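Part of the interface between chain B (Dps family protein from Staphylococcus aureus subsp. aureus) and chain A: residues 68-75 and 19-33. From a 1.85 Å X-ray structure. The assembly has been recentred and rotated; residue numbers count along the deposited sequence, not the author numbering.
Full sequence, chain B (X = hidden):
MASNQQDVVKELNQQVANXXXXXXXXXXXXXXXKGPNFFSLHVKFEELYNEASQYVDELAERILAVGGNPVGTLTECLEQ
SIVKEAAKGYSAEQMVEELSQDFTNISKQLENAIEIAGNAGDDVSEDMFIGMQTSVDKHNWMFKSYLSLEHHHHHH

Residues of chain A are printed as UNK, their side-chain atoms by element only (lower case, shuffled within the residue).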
# COMPACT_ATOMS: atom_id res chain seq x y z
N GLY B 68 35.50 -14.85 5.54
CA GLY B 68 35.56 -16.20 5.00
C GLY B 68 35.02 -16.31 3.58
O GLY B 68 34.63 -15.30 2.98
N ASN B 69 35.01 -17.53 3.05
CA ASN B 69 34.53 -17.81 1.70
C ASN B 69 33.26 -18.66 1.70
O ASN B 69 33.30 -19.85 2.02
CB ASN B 69 35.61 -18.56 0.91
CG ASN B 69 36.85 -17.73 0.67
OD1 ASN B 69 37.96 -18.25 0.64
ND2 ASN B 69 36.66 -16.43 0.48
N PRO B 70 32.11 -18.06 1.33
CA PRO B 70 30.86 -18.82 1.31
C PRO B 70 30.91 -19.85 0.19
O PRO B 70 31.38 -19.53 -0.90
CB PRO B 70 29.80 -17.75 1.02
CG PRO B 70 30.48 -16.45 1.34
CD PRO B 70 31.90 -16.67 0.91
N VAL B 71 30.43 -21.06 0.44
CA VAL B 71 30.43 -22.09 -0.60
C VAL B 71 29.61 -21.54 -1.77
O VAL B 71 28.41 -21.31 -1.63
CB VAL B 71 29.82 -23.42 -0.11
CG1 VAL B 71 30.79 -24.13 0.80
CG2 VAL B 71 28.51 -23.16 0.62
N GLY B 72 30.27 -21.34 -2.91
CA GLY B 72 29.58 -20.78 -4.06
C GLY B 72 29.25 -21.68 -5.24
O GLY B 72 29.04 -21.17 -6.34
N THR B 73 29.20 -22.99 -5.04
CA THR B 73 28.86 -23.90 -6.13
C THR B 73 27.93 -24.99 -5.62
O THR B 73 27.95 -25.32 -4.43
CB THR B 73 30.10 -24.57 -6.76
OG1 THR B 73 30.65 -25.52 -5.83
CG2 THR B 73 31.15 -23.52 -7.11
N LEU B 74 27.14 -25.56 -6.52
CA LEU B 74 26.21 -26.63 -6.16
C LEU B 74 26.97 -27.91 -5.84
O LEU B 74 26.58 -28.69 -4.97
CB LEU B 74 25.23 -26.86 -7.31
CG LEU B 74 24.37 -25.64 -7.64
CD1 LEU B 74 23.56 -25.90 -8.91
CD2 LEU B 74 23.44 -25.33 -6.47
N THR B 75 28.07 -28.12 -6.56
CA THR B 75 28.88 -29.31 -6.35
C THR B 75 29.39 -29.35 -4.91
O THR B 75 29.34 -30.39 -4.25
CB THR B 75 30.09 -29.33 -7.30
OG1 THR B 75 29.63 -29.20 -8.66
CG2 THR B 75 30.87 -30.63 -7.16
N UNK A 19 18.93 -22.33 -15.61
CA UNK A 19 18.62 -21.32 -14.62
C UNK A 19 18.78 -21.74 -13.17
O UNK A 19 18.95 -20.89 -12.29
c UNK A 19 16.91 -20.51 -17.45
n UNK A 19 17.14 -19.57 -18.43
c UNK A 19 17.25 -20.01 -16.22
c UNK A 19 17.63 -18.43 -17.85
c UNK A 19 17.71 -18.67 -16.46
c UNK A 19 18.19 -17.65 -15.62
c UNK A 19 18.48 -16.23 -17.59
c UNK A 19 18.01 -17.21 -18.42
c UNK A 19 17.24 -20.73 -14.91
c UNK A 19 18.57 -16.43 -16.20
N UNK A 20 18.74 -23.04 -12.91
CA UNK A 20 18.96 -23.52 -11.55
C UNK A 20 20.45 -23.32 -11.25
O UNK A 20 20.82 -22.91 -10.15
o UNK A 20 17.17 -25.16 -11.53
c UNK A 20 18.59 -25.01 -11.41
c UNK A 20 19.04 -25.55 -10.05
N UNK A 21 21.30 -23.60 -12.23
CA UNK A 21 22.74 -23.41 -12.04
C UNK A 21 23.05 -21.91 -12.00
O UNK A 21 23.83 -21.46 -11.16
c UNK A 21 23.56 -24.07 -13.17
c UNK A 21 23.36 -25.59 -13.15
c UNK A 21 25.05 -23.75 -13.00
N UNK A 22 22.41 -21.14 -12.88
CA UNK A 22 22.62 -19.69 -12.94
C UNK A 22 22.18 -19.02 -11.64
O UNK A 22 22.78 -18.03 -11.22
c UNK A 22 21.85 -19.10 -14.11
N UNK A 23 21.13 -19.56 -11.03
CA UNK A 23 20.61 -19.03 -9.78
C UNK A 23 21.71 -19.00 -8.72
O UNK A 23 21.90 -17.99 -8.03
c UNK A 23 19.11 -20.08 -6.80
c UNK A 23 19.45 -19.90 -9.29
c UNK A 23 18.54 -19.65 -5.60
c UNK A 23 17.69 -18.56 -5.60
c UNK A 23 17.96 -18.34 -7.98
c UNK A 23 17.39 -17.90 -6.79
o UNK A 23 17.14 -18.14 -4.41
c UNK A 23 18.82 -19.44 -8.00
N UNK A 24 22.44 -20.10 -8.60
CA UNK A 24 23.52 -20.17 -7.62
C UNK A 24 24.75 -19.38 -8.08
O UNK A 24 25.43 -18.76 -7.26
o UNK A 24 22.85 -22.23 -6.53
c UNK A 24 23.89 -21.64 -7.32
c UNK A 24 25.21 -21.74 -6.55
N UNK A 25 25.03 -19.37 -9.38
CA UNK A 25 26.17 -18.60 -9.84
C UNK A 25 25.92 -17.11 -9.59
O UNK A 25 26.84 -16.37 -9.25
c UNK A 25 27.49 -18.51 -14.32
n UNK A 25 28.25 -19.07 -15.48
c UNK A 25 27.65 -18.02 -11.82
c UNK A 25 26.46 -18.84 -11.33
c UNK A 25 28.34 -18.62 -13.06
N UNK A 26 24.67 -16.68 -9.76
CA UNK A 26 24.33 -15.28 -9.53
C UNK A 26 24.46 -14.95 -8.04
O UNK A 26 24.79 -13.82 -7.67
c UNK A 26 23.42 -13.55 -12.03
c UNK A 26 22.84 -14.88 -11.57
c UNK A 26 22.92 -14.97 -10.04
c UNK A 26 21.39 -15.02 -12.03
N UNK A 27 24.20 -15.93 -7.18
CA UNK A 27 24.36 -15.70 -5.74
C UNK A 27 25.85 -15.54 -5.48
O UNK A 27 26.28 -14.65 -4.74
n UNK A 27 20.48 -16.33 -3.55
n UNK A 27 21.36 -17.02 -5.38
c UNK A 27 21.84 -16.32 -3.37
c UNK A 27 20.22 -16.76 -4.77
c UNK A 27 23.84 -16.89 -4.92
c UNK A 27 22.40 -16.75 -4.52
N UNK A 28 26.63 -16.40 -6.12
CA UNK A 28 28.08 -16.37 -6.00
C UNK A 28 28.60 -14.98 -6.39
O UNK A 28 29.37 -14.37 -5.65
c UNK A 28 30.20 -17.48 -6.85
o UNK A 28 30.87 -16.48 -7.11
c UNK A 28 28.69 -17.45 -6.91
n UNK A 28 30.76 -18.65 -6.54
N UNK A 29 28.18 -14.49 -7.55
CA UNK A 29 28.63 -13.18 -8.01
C UNK A 29 28.13 -12.08 -7.08
O UNK A 29 28.84 -11.11 -6.81
c UNK A 29 28.87 -13.77 -10.49
c UNK A 29 30.21 -15.31 -12.42
c UNK A 29 30.59 -15.39 -11.09
c UNK A 29 28.16 -12.92 -9.45
c UNK A 29 29.92 -14.62 -10.12
c UNK A 29 29.16 -14.47 -12.80
c UNK A 29 28.50 -13.71 -11.83
N UNK A 30 26.91 -12.25 -6.58
CA UNK A 30 26.28 -11.32 -5.64
C UNK A 30 27.16 -11.20 -4.39
O UNK A 30 27.35 -10.11 -3.85
c UNK A 30 24.20 -11.22 -4.14
c UNK A 30 23.84 -11.69 -2.92
c UNK A 30 24.90 -11.89 -5.29
c UNK A 30 23.03 -9.66 -3.11
n UNK A 30 23.11 -10.70 -2.31
n UNK A 30 23.69 -9.94 -4.23
N UNK A 31 27.72 -12.32 -3.95
CA UNK A 31 28.56 -12.33 -2.75
C UNK A 31 30.00 -11.89 -2.96
O UNK A 31 30.56 -11.15 -2.15
c UNK A 31 27.25 -14.28 -1.76
c UNK A 31 27.50 -16.84 -2.18
c UNK A 31 25.48 -18.08 -1.63
c UNK A 31 26.17 -13.59 -1.29
c UNK A 31 24.82 -16.93 -1.25
c UNK A 31 26.86 -15.66 -1.80
c UNK A 31 25.52 -15.72 -1.34
c UNK A 31 28.59 -13.73 -2.13
c UNK A 31 26.80 -18.05 -2.09
n UNK A 31 25.13 -14.45 -1.03
N UNK A 32 30.60 -12.34 -4.06
CA UNK A 32 32.01 -12.06 -4.32
C UNK A 32 32.37 -10.81 -5.12
O UNK A 32 33.55 -10.50 -5.25
c UNK A 32 33.19 -16.64 -2.33
o UNK A 32 33.38 -17.70 -1.48
c UNK A 32 31.95 -15.56 -4.09
c UNK A 32 33.86 -14.47 -3.13
c UNK A 32 34.05 -15.55 -2.27
c UNK A 32 32.13 -16.65 -3.23
c UNK A 32 32.81 -14.46 -4.05
c UNK A 32 32.62 -13.29 -4.99
N UNK A 33 31.38 -10.10 -5.64
CA UNK A 33 31.67 -8.91 -6.42
C UNK A 33 32.41 -7.86 -5.59
O UNK A 33 32.11 -7.66 -4.41
c UNK A 33 30.73 -7.19 -8.01
c UNK A 33 29.47 -7.74 -5.91
c UNK A 33 30.37 -8.29 -7.02

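Position 19 has one carbon leading to fused five- and six-membered rings of eight carbons and one nitrogen, an indole out of reach of the chain B stretch: A:Trp19. At 20, one carbon carries an oxygen and a carbon, the pattern of A:Thr20; its backbone O lies 4.2 Å from B:Leu74 CD1. Position 21 has three carbons forked at the first, hence A:Val21, whose CG2 is 4.3 Å from B:Leu74 CD1. Position 22 has a single side-chain carbon, pointing away: A:Ala22. At 23, a six-carbon ring bearing an oxygen gives A:Tyr23, without contact here.

Position 24 repeats the carbon with one oxygen and one carbon, now pointing toward chain B: A:Thr24. Its OG1 lies 3.2 Å from B:Leu74 CD2, and its CG2 is 3.9 Å from B:Gly72 O. Four carbons in a row ending in nitrogen make 25 A:Lys25, its end leading away. Position 26 has four carbons forked at the second, out of reach of the chain B stretch: A:Leu26. Position 27 has a five-membered ring of three carbons and two nitrogens, A:His27; its ND1 donates to A:Tyr23 O (2.9 Å, 171°), a bond within the helix.

At 28, two carbons end in one oxygen and one nitrogen, an amide: A:Asn28. Its ND2 donates to B:Gly72 O at 3.1 Å, and the 168° angle makes the bond nearly linear. Position 29, a six-carbon ring without oxygen, is A:Phe29, and 30, another ring with two nitrogens, is A:His30; neither reaches the chain B stretch. Position 31 has the second set of fused rings, A:Trp31. Its CE3 lies 4.0 Å from B:Pro70 CB, while B:Val71 O approaches the ring edge, 3.7 Å from CZ3. A ring bearing oxygen at 32 gives A:Tyr32, whose OH donates to B:Pro70 O at 2.8 Å; its CZ packs 3.5 Å from B:Pro70 CD. Three carbons forked at the first make 33 A:Val33, the first residue to leave helical phi/psi.

The contact buries 481 Å², both sides summed, and sets a loop leading into a helix against one side of the chain A helix. Residues 24, 28 and 31 follow the spacing of helical turns, and 32 extends the set. Two side-chain donors meet backbone carbonyls, fixing the loop at B:Pro70 and B:Gly72. B:Gly72 allows close approach: its CA is 5.0 Å from A:Asn28 CA, and an ideal CB would stand 2.2 Å from A:Asn28 ND2, a clash. B:Pro70 adds apolar packing against A:Trp31 and A:Tyr32, and B:Leu74 reaches A:Val21 and A:Thr24.

Chain A (19-33) WTVAYTKLHNFHWYV
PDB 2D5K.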